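Local coordinates for sensor protein (Pseudomonas syringae pv. tomato, PDB 2R8R), which is probably a membrane-bound sensor histidine kinase of a two-component system, transferring a phosphoryl group from ATP to a histidine, seen here as its N-terminal P-loop-type sensor domain, at residues A[4-9]-A[117-122]; A[36-41]-A[83-88]; A[11-16]-A[202-207]. One frame throughout, in Å; residues are numbered along the deposited sequence.

Contact 1: residues A[4-9]-A[117-122]; sequences RGRLKV and GIDVYT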
loop_
_atom_site.group_PDB
_atom_site.type_symbol
_atom_site.label_atom_id
_atom_site.label_comp_id
_atom_site.label_asym_id
_atom_site.label_seq_id
_atom_site.Cartn_x
_atom_site.Cartn_y
_atom_site.Cartn_z
ATOM N N ARG A 4 -19.118 -4.134 -11.585
ATOM C CA ARG A 4 -18.238 -3.048 -11.118
ATOM C C ARG A 4 -16.979 -3.606 -10.499
ATOM O O ARG A 4 -17.033 -4.650 -9.845
ATOM C CB ARG A 4 -18.912 -2.198 -10.051
ATOM C CG ARG A 4 -20.213 -1.671 -10.475
ATOM C CD ARG A 4 -20.851 -0.967 -9.319
ATOM N NE ARG A 4 -20.181 0.285 -9.009
ATOM C CZ ARG A 4 -20.734 1.221 -8.248
ATOM N NH1 ARG A 4 -21.944 1.021 -7.722
ATOM N NH2 ARG A 4 -20.091 2.354 -8.019
ATOM N N GLY A 5 -15.862 -2.906 -10.711
ATOM C CA GLY A 5 -14.601 -3.236 -10.036
ATOM C C GLY A 5 -14.780 -3.066 -8.537
ATOM O O GLY A 5 -15.410 -2.110 -8.069
ATOM N N ARG A 6 -14.260 -4.027 -7.792
ATOM C CA ARG A 6 -14.266 -4.001 -6.326
ATOM C C ARG A 6 -12.886 -3.790 -5.744
ATOM O O ARG A 6 -11.944 -4.523 -6.078
ATOM C CB ARG A 6 -14.833 -5.312 -5.803
ATOM C CG ARG A 6 -16.311 -5.442 -6.126
ATOM C CD ARG A 6 -16.822 -6.818 -5.816
ATOM N NE ARG A 6 -18.278 -6.870 -5.991
ATOM C CZ ARG A 6 -19.014 -7.957 -5.744
ATOM N NH1 ARG A 6 -18.437 -9.080 -5.285
ATOM N NH2 ARG A 6 -20.333 -7.899 -5.918
ATOM N N LEU A 7 -12.800 -2.801 -4.846
ATOM C CA LEU A 7 -11.585 -2.488 -4.100
ATOM C C LEU A 7 -11.575 -3.162 -2.738
ATOM O O LEU A 7 -12.509 -2.985 -1.952
ATOM C CB LEU A 7 -11.493 -0.971 -3.860
ATOM C CG LEU A 7 -10.188 -0.375 -3.293
ATOM C CD1 LEU A 7 -8.895 -0.708 -4.140
ATOM C CD2 LEU A 7 -10.407 1.147 -3.101
ATOM N N LYS A 8 -10.483 -3.880 -2.456
ATOM C CA LYS A 8 -10.141 -4.373 -1.129
ATOM C C LYS A 8 -8.850 -3.698 -0.629
ATOM O O LYS A 8 -7.806 -3.770 -1.275
ATOM C CB LYS A 8 -10.003 -5.899 -1.141
ATOM C CG LYS A 8 -9.788 -6.512 0.234
ATOM C CD LYS A 8 -9.669 -8.021 0.176
ATOM C CE LYS A 8 -9.592 -8.611 1.626
ATOM N NZ LYS A 8 -9.347 -10.135 1.749
ATOM N N VAL A 9 -8.946 -3.031 0.524
ATOM C CA VAL A 9 -7.825 -2.338 1.139
ATOM C C VAL A 9 -7.337 -3.154 2.313
ATOM O O VAL A 9 -8.122 -3.471 3.203
ATOM C CB VAL A 9 -8.237 -0.938 1.664
ATOM C CG1 VAL A 9 -7.008 -0.137 2.317
ATOM C CG2 VAL A 9 -8.951 -0.148 0.557
ATOM N N GLY A 117 -13.987 -2.173 -14.656
ATOM C CA GLY A 117 -14.485 -3.446 -14.176
ATOM C C GLY A 117 -13.406 -4.358 -13.611
ATOM O O GLY A 117 -13.640 -5.530 -13.382
ATOM N N ILE A 118 -12.207 -3.826 -13.423
ATOM C CA ILE A 118 -11.088 -4.584 -12.883
ATOM C C ILE A 118 -11.133 -4.472 -11.347
ATOM O O ILE A 118 -11.226 -3.374 -10.784
ATOM C CB ILE A 118 -9.727 -4.074 -13.485
ATOM C CG1 ILE A 118 -9.766 -4.194 -15.032
ATOM C CG2 ILE A 118 -8.471 -4.821 -12.870
ATOM C CD1 ILE A 118 -8.701 -3.344 -15.751
ATOM N N ASP A 119 -11.085 -5.615 -10.676
ATOM C CA ASP A 119 -10.945 -5.640 -9.219
ATOM C C ASP A 119 -9.542 -5.206 -8.826
ATOM O O ASP A 119 -8.571 -5.458 -9.551
ATOM C CB ASP A 119 -11.219 -7.057 -8.665
ATOM C CG ASP A 119 -12.657 -7.519 -8.897
ATOM O OD1 ASP A 119 -13.604 -6.701 -8.810
ATOM O OD2 ASP A 119 -12.835 -8.721 -9.152
ATOM N N VAL A 120 -9.444 -4.547 -7.675
ATOM C CA VAL A 120 -8.180 -4.104 -7.145
ATOM C C VAL A 120 -7.983 -4.467 -5.676
ATOM O O VAL A 120 -8.874 -4.264 -4.843
ATOM C CB VAL A 120 -7.952 -2.574 -7.345
ATOM C CG1 VAL A 120 -6.617 -2.189 -6.708
ATOM C CG2 VAL A 120 -7.972 -2.173 -8.859
ATOM N N TYR A 121 -6.806 -5.019 -5.369
ATOM C CA TYR A 121 -6.325 -5.164 -3.969
ATOM C C TYR A 121 -5.250 -4.104 -3.770
ATOM O O TYR A 121 -4.442 -3.861 -4.662
ATOM C CB TYR A 121 -5.690 -6.544 -3.711
ATOM C CG TYR A 121 -6.626 -7.751 -3.599
ATOM C CD1 TYR A 121 -7.983 -7.656 -3.833
ATOM C CD2 TYR A 121 -6.104 -9.021 -3.276
ATOM C CE1 TYR A 121 -8.819 -8.780 -3.750
ATOM C CE2 TYR A 121 -6.931 -10.136 -3.177
ATOM C CZ TYR A 121 -8.294 -10.003 -3.407
ATOM O OH TYR A 121 -9.102 -11.116 -3.286
ATOM N N THR A 122 -5.267 -3.457 -2.611
ATOM C CA THR A 122 -4.307 -2.391 -2.311
ATOM C C THR A 122 -3.930 -2.399 -0.840
ATOM O O THR A 122 -4.593 -3.016 -0.027
ATOM C CB THR A 122 -4.842 -0.960 -2.770
ATOM O OG1 THR A 122 -3.754 -0.027 -2.806
ATOM C CG2 THR A 122 -5.953 -0.417 -1.852
HETATM O O HOH W 1 -16.135 -6.872 -9.985
HETATM O O HOH W 2 -9.513 -11.423 -0.300
#
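K8 and Y121 run side by side off one face of a pair of parallel strands, 7-9 and 119-122. K8 has CG anti to its backbone N (chi1 -174°) and is extended to its tip, so its methylenes follow the tyrosine: K8 CB meets the ring rim at Y121 CD1, 3.8 Å away, and CD sits above the ring face, offset toward its edge. NZ is too far for more than a weak cation-pi attraction; a water joins the two polar ends, accepting from K8 NZ and hydrogen-bonded to Y121 OH. On the other face L7, V9, V120 and T122 meet. L7 CD1 reaches obliquely across, 3.7 Å from V120 CG1 and equally close to T122 CG2, while V9 CG2 and T122 CG2 stand alongside at 3.9 Å. T122 OG1 turns to V90 O on the next strand. These are adjacent inner strands of the parallel sheet of a P-loop NTPase-type domain, with helix 106-115 on the L7 face and helix 19-32 on the Y121 face. The backbones are stitched by V120 N to R6 O, then K8 N to V120 O (2.9 Å) and T122 N to K8 O, the last two nearly along their C=O axes. One step before the first bridged pair, L7 with V120, the D119 side chain takes the acceptor's part: D119 OD1 receives R6 N at 2.9 Å on the anti lone pair, and a water links it to R4 O. R6 NE stays 5.5 Å from D119 OD1, so an amide and a water grip the carboxylate, probably helping to keep it ionised.

Contact 2: residues A[36-41]-A[83-88]; sequences RVMAGV and AAPSLV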
loop_
_atom_site.group_PDB
_atom_site.type_symbol
_atom_site.label_atom_id
_atom_site.label_comp_id
_atom_site.label_asym_id
_atom_site.label_seq_id
_atom_site.Cartn_x
_atom_site.Cartn_y
_atom_site.Cartn_z
ATOM N N ARG A 36 -7.883 -14.424 -13.151
ATOM C CA ARG A 36 -6.799 -13.819 -13.873
ATOM C C ARG A 36 -6.249 -12.644 -13.054
ATOM O O ARG A 36 -6.733 -11.518 -13.126
ATOM C CB ARG A 36 -7.260 -13.375 -15.281
ATOM C CG ARG A 36 -7.606 -14.550 -16.245
ATOM C CD ARG A 36 -8.211 -14.035 -17.576
ATOM N NE ARG A 36 -9.532 -13.425 -17.363
ATOM C CZ ARG A 36 -9.820 -12.121 -17.420
ATOM N NH1 ARG A 36 -8.906 -11.227 -17.741
ATOM N NH2 ARG A 36 -11.065 -11.717 -17.174
ATOM N N VAL A 37 -5.227 -12.951 -12.278
ATOM C CA VAL A 37 -4.573 -12.009 -11.383
ATOM C C VAL A 37 -3.334 -11.404 -12.035
ATOM O O VAL A 37 -2.594 -12.099 -12.706
ATOM C CB VAL A 37 -4.159 -12.708 -10.057
ATOM C CG1 VAL A 37 -3.486 -11.701 -9.080
ATOM C CG2 VAL A 37 -5.367 -13.384 -9.421
HETATM N N MSE A 38 -3.139 -10.108 -11.841
HETATM C CA MSE A 38 -1.971 -9.403 -12.314
HETATM C C MSE A 38 -1.435 -8.464 -11.210
HETATM O O MSE A 38 -2.184 -7.732 -10.560
HETATM C CB MSE A 38 -2.316 -8.588 -13.534
HETATM C CG MSE A 38 -1.131 -7.897 -14.162
HETATM SE SE MSE A 38 0.031 -9.134 -15.142
HETATM C CE MSE A 38 -1.139 -9.182 -16.697
ATOM N N ALA A 39 -0.137 -8.533 -10.980
ATOM C CA ALA A 39 0.551 -7.595 -10.122
ATOM C C ALA A 39 0.834 -6.348 -10.949
ATOM O O ALA A 39 1.511 -6.417 -11.976
ATOM C CB ALA A 39 1.846 -8.223 -9.571
ATOM N N GLY A 40 0.275 -5.218 -10.509
ATOM C CA GLY A 40 0.498 -3.917 -11.156
ATOM C C GLY A 40 1.689 -3.202 -10.560
ATOM O O GLY A 40 2.629 -2.817 -11.264
ATOM N N VAL A 41 1.655 -3.034 -9.245
ATOM C CA VAL A 41 2.820 -2.591 -8.495
ATOM C C VAL A 41 2.829 -3.256 -7.130
ATOM O O VAL A 41 1.866 -3.170 -6.393
ATOM C CB VAL A 41 2.931 -1.020 -8.395
ATOM C CG1 VAL A 41 1.617 -0.366 -8.008
ATOM C CG2 VAL A 41 4.145 -0.614 -7.498
ATOM N N ALA A 83 -4.812 -5.057 -21.235
ATOM C CA ALA A 83 -4.852 -6.493 -20.944
ATOM C C ALA A 83 -6.142 -6.903 -20.212
ATOM O O ALA A 83 -6.561 -8.059 -20.269
ATOM C CB ALA A 83 -3.647 -6.870 -20.136
ATOM N N ALA A 84 -6.736 -5.941 -19.505
ATOM C CA ALA A 84 -7.938 -6.131 -18.684
ATOM C C ALA A 84 -7.942 -7.392 -17.813
ATOM O O ALA A 84 -8.792 -8.251 -17.983
ATOM C CB ALA A 84 -9.204 -6.091 -19.567
ATOM N N PRO A 85 -7.020 -7.488 -16.841
ATOM C CA PRO A 85 -7.073 -8.633 -15.924
ATOM C C PRO A 85 -8.326 -8.567 -15.052
ATOM O O PRO A 85 -9.036 -7.538 -14.980
ATOM C CB PRO A 85 -5.826 -8.445 -15.003
ATOM C CG PRO A 85 -5.090 -7.320 -15.520
ATOM C CD PRO A 85 -5.981 -6.526 -16.456
ATOM N N SER A 86 -8.584 -9.646 -14.356
ATOM C CA SER A 86 -9.734 -9.667 -13.486
ATOM C C SER A 86 -9.432 -8.942 -12.146
ATOM O O SER A 86 -10.319 -8.267 -11.606
ATOM C CB SER A 86 -10.158 -11.101 -13.287
ATOM O OG SER A 86 -11.012 -11.222 -12.190
ATOM N N LEU A 87 -8.193 -9.100 -11.642
ATOM C CA LEU A 87 -7.719 -8.540 -10.365
ATOM C C LEU A 87 -6.347 -7.940 -10.551
ATOM O O LEU A 87 -5.444 -8.599 -11.066
ATOM C CB LEU A 87 -7.609 -9.632 -9.310
ATOM C CG LEU A 87 -7.099 -9.280 -7.885
ATOM C CD1 LEU A 87 -7.932 -8.147 -7.232
ATOM C CD2 LEU A 87 -7.076 -10.526 -7.008
ATOM N N VAL A 88 -6.181 -6.676 -10.150
ATOM C CA VAL A 88 -4.847 -6.032 -10.140
ATOM C C VAL A 88 -4.400 -5.748 -8.704
ATOM O O VAL A 88 -5.167 -5.238 -7.879
ATOM C CB VAL A 88 -4.764 -4.756 -11.037
ATOM C CG1 VAL A 88 -3.361 -4.151 -11.014
ATOM C CG2 VAL A 88 -5.116 -5.110 -12.461
HETATM O O HOH W 3 -6.390 -10.915 -18.721
HETATM O O HOH W 4 -11.481 -8.866 -18.986
#
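R36 O is gripped by two consecutive amides where strand 37-39 begins. S86 N donates to R36 O at 2.9 Å in the carbonyl plane, though with a bent N-H angle of 136°, and L87 N donates to the same R36 O at 3.2 Å from above that plane. One step on, M38 N bonds L87 O, 2.9 Å long and nearly along the C=O axis. The R36 side chain adds a further polar tie: bent at chi3 (-67°), it swings back so that NH1 bonds A84 O at 3.0 Å, with that oxygen only 2° out of the guanidinium plane and using a lone pair. Water reinforces this link, one molecule bridging R36 NH1 to A83 O and another donating to A84 O with a weak bond from R36 NH2. The guanidinium therefore clasps the turn that follows helix 77-83, while S86 CB lies over one of its faces, offset toward the rim. Packing begins with P85, whose CG touches CB of the selenomethionine M38 at 3.6 Å. M38 itself carries on past the proline, bent at chi2 and chi3, to L80 of helix 77-83. On the opposite face V37 and L87 point the same way, V37 CG2 to L87 CD2 at 4.1 Å, beside Q30 of helix 19-32. V88 CG1 lies 3.8 Å from G40 N, where the chain turns its corner. Parallel pairing of V37 with L87 and M38 with V88, between helices on both faces, is characteristic of the three-layer alpha-beta-alpha sandwich of P-loop NTPases, here at the 37-39 margin of the central sheet.

Contact 3: residues A[11-16]-A[202-207]; sequences LGAAPG and EMAMQT. With SO4 (sulfate ion), chain C.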
loop_
_atom_site.group_PDB
_atom_site.type_symbol
_atom_site.label_atom_id
_atom_site.label_comp_id
_atom_site.label_asym_id
_atom_site.label_seq_id
_atom_site.Cartn_x
_atom_site.Cartn_y
_atom_site.Cartn_z
ATOM N N LEU A 11 -5.389 -2.570 5.357
ATOM C CA LEU A 11 -5.026 -1.436 6.200
ATOM C C LEU A 11 -4.080 -1.853 7.320
ATOM O O LEU A 11 -4.296 -2.892 7.954
ATOM C CB LEU A 11 -6.269 -0.820 6.831
ATOM C CG LEU A 11 -6.086 0.320 7.861
ATOM C CD1 LEU A 11 -5.525 1.607 7.178
ATOM C CD2 LEU A 11 -7.437 0.587 8.596
ATOM N N GLY A 12 -3.061 -1.028 7.586
ATOM C CA GLY A 12 -2.093 -1.296 8.635
ATOM C C GLY A 12 -1.727 -0.021 9.382
ATOM O O GLY A 12 -1.953 1.070 8.868
ATOM N N ALA A 13 -1.139 -0.174 10.586
ATOM C CA ALA A 13 -0.688 0.945 11.437
ATOM C C ALA A 13 0.645 1.580 10.970
ATOM O O ALA A 13 0.909 2.750 11.227
ATOM C CB ALA A 13 -0.532 0.467 12.885
ATOM N N ALA A 14 1.474 0.793 10.280
ATOM C CA ALA A 14 2.836 1.180 9.980
ATOM C C ALA A 14 3.431 0.210 8.990
ATOM O O ALA A 14 2.895 -0.889 8.786
ATOM C CB ALA A 14 3.743 1.201 11.311
ATOM N N PRO A 15 4.566 0.609 8.385
ATOM C CA PRO A 15 5.423 -0.277 7.640
ATOM C C PRO A 15 5.883 -1.466 8.512
ATOM O O PRO A 15 6.249 -1.280 9.681
ATOM C CB PRO A 15 6.618 0.639 7.280
ATOM C CG PRO A 15 6.083 1.980 7.263
ATOM C CD PRO A 15 5.080 1.989 8.366
ATOM N N GLY A 16 5.841 -2.660 7.935
ATOM C CA GLY A 16 6.341 -3.850 8.578
ATOM C C GLY A 16 5.304 -4.710 9.255
ATOM O O GLY A 16 5.662 -5.708 9.835
ATOM N N GLU A 202 -3.951 2.041 17.365
ATOM C CA GLU A 202 -5.275 2.463 17.788
ATOM C C GLU A 202 -5.997 3.224 16.683
ATOM O O GLU A 202 -7.180 3.031 16.481
ATOM C CB GLU A 202 -5.151 3.300 19.052
ATOM C CG GLU A 202 -6.435 3.993 19.507
ATOM C CD GLU A 202 -6.233 4.768 20.803
ATOM O OE1 GLU A 202 -6.658 4.283 21.868
ATOM O OE2 GLU A 202 -5.603 5.846 20.771
HETATM N N MSE A 203 -5.288 4.078 15.961
HETATM C CA MSE A 203 -5.866 4.768 14.805
HETATM C C MSE A 203 -6.344 3.804 13.725
HETATM O O MSE A 203 -7.438 3.947 13.203
HETATM C CB MSE A 203 -4.852 5.753 14.184
HETATM C CG MSE A 203 -4.740 7.055 14.964
HETATM SE SE MSE A 203 -3.500 8.334 14.204
HETATM C CE MSE A 203 -2.204 8.471 15.639
ATOM N N ALA A 204 -5.507 2.835 13.384
ATOM C CA ALA A 204 -5.870 1.826 12.384
ATOM C C ALA A 204 -7.131 1.077 12.846
ATOM O O ALA A 204 -8.051 0.842 12.070
ATOM C CB ALA A 204 -4.681 0.844 12.147
HETATM N N MSE A 205 -7.169 0.699 14.119
HETATM C CA MSE A 205 -8.330 -0.026 14.643
HETATM C C MSE A 205 -9.581 0.833 14.657
HETATM O O MSE A 205 -10.644 0.376 14.276
HETATM C CB MSE A 205 -8.055 -0.576 16.036
HETATM C CG MSE A 205 -7.309 -1.885 15.974
HETATM SE SE MSE A 205 -6.904 -2.518 17.723
HETATM C CE MSE A 205 -5.967 -4.230 17.347
ATOM N N GLN A 206 -9.453 2.076 15.112
ATOM C CA GLN A 206 -10.570 3.007 15.106
ATOM C C GLN A 206 -11.040 3.259 13.672
ATOM O O GLN A 206 -12.230 3.285 13.404
ATOM C CB GLN A 206 -10.165 4.309 15.763
ATOM C CG GLN A 206 -10.029 4.256 17.291
ATOM C CD GLN A 206 -9.417 5.554 17.856
ATOM O OE1 GLN A 206 -8.798 6.347 17.116
ATOM N NE2 GLN A 206 -9.564 5.761 19.171
ATOM N N THR A 207 -10.099 3.444 12.747
ATOM C CA THR A 207 -10.423 3.522 11.318
ATOM C C THR A 207 -11.194 2.294 10.817
ATOM O O THR A 207 -12.223 2.455 10.173
ATOM C CB THR A 207 -9.173 3.721 10.441
ATOM O OG1 THR A 207 -8.492 4.921 10.837
ATOM C CG2 THR A 207 -9.557 3.819 8.902
HETATM S S SO4 C . 4.121 -4.160 5.215
HETATM O O1 SO4 C . 4.886 -2.947 5.119
HETATM O O2 SO4 C . 4.850 -5.282 5.710
HETATM O O3 SO4 C . 3.011 -3.724 6.069
HETATM O O4 SO4 C . 3.787 -4.598 3.853
#
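L11 holds CG anti to its backbone N (chi1 175°), and with chi2 at 68° its CD2 methyl is carried to the surface of helix 194-209. There L11 CD2 lies 3.5 Å from A204 O and 3.9 Å from T207 CG2, touching the backbone and a side chain one turn apart. T207 meets it obliquely: with chi1 at -58°, its CG2 is anti to the backbone N and faces the leucine, while OG1 stands beside the backbone N and turns back into the helix. T207 OG1 donates to M203 O at 2.8 Å, from well above the carbonyl plane. M203 O also accepts T207 N, so one carbonyl holds both donors of the threonine, and the polar branch is satisfied within the helix while the methyl is left for the apolar contact. A204 supplies the other point of touch. A204 CB points at the chain where strand 7-12 gives way to the loop, 4.0 Å from A13 N and 4.2 Å from A13 CB. The small alanines let the helix come close, with CA atoms of A13 and A204 5.3 Å apart; no hydrogen bond crosses the interface. Beyond A13 the loop turns away from the helix toward a sulfate, probably from the crystallisation liquor, whose O1 accepts a nearly straight bond from G16 N at 3.0 Å. G18 N, T20 N and K19 NZ also bind this ion, consistent with a Walker A P-loop, the sulfate probably standing where a nucleotide phosphate would bind. Helix 194-209 thus packs on the C-terminal end of strand 7-12, with A204 also resting on L161 of strand 158-161, T207 on the loop residues V126, L129 and L132, and M203 on helix 133-140.

Overall arrangement
From the N terminus, strand 7-12 first takes part in contact 1 with residues 4-9 and, directly after, in contact 3, which joins its P-loop end to the last helix, 194-209. Contact 2 closes the shortest loop, joining 36-41 to 83-88, and lies wholly within the span that contact 1 closes, as within the longer one of contact 3. Contacts 1 and 3 cross, since 117-122 comes between 11-16 and 202-207. Contacts 1 and 2 meet through strands 119-125 and 87-90, probably by backbone hydrogen bonds of D119 with S86 and V88, whereas contacts 2 and 3 sit about 26 Å apart, centre to centre, on opposite sides of the chain's centre.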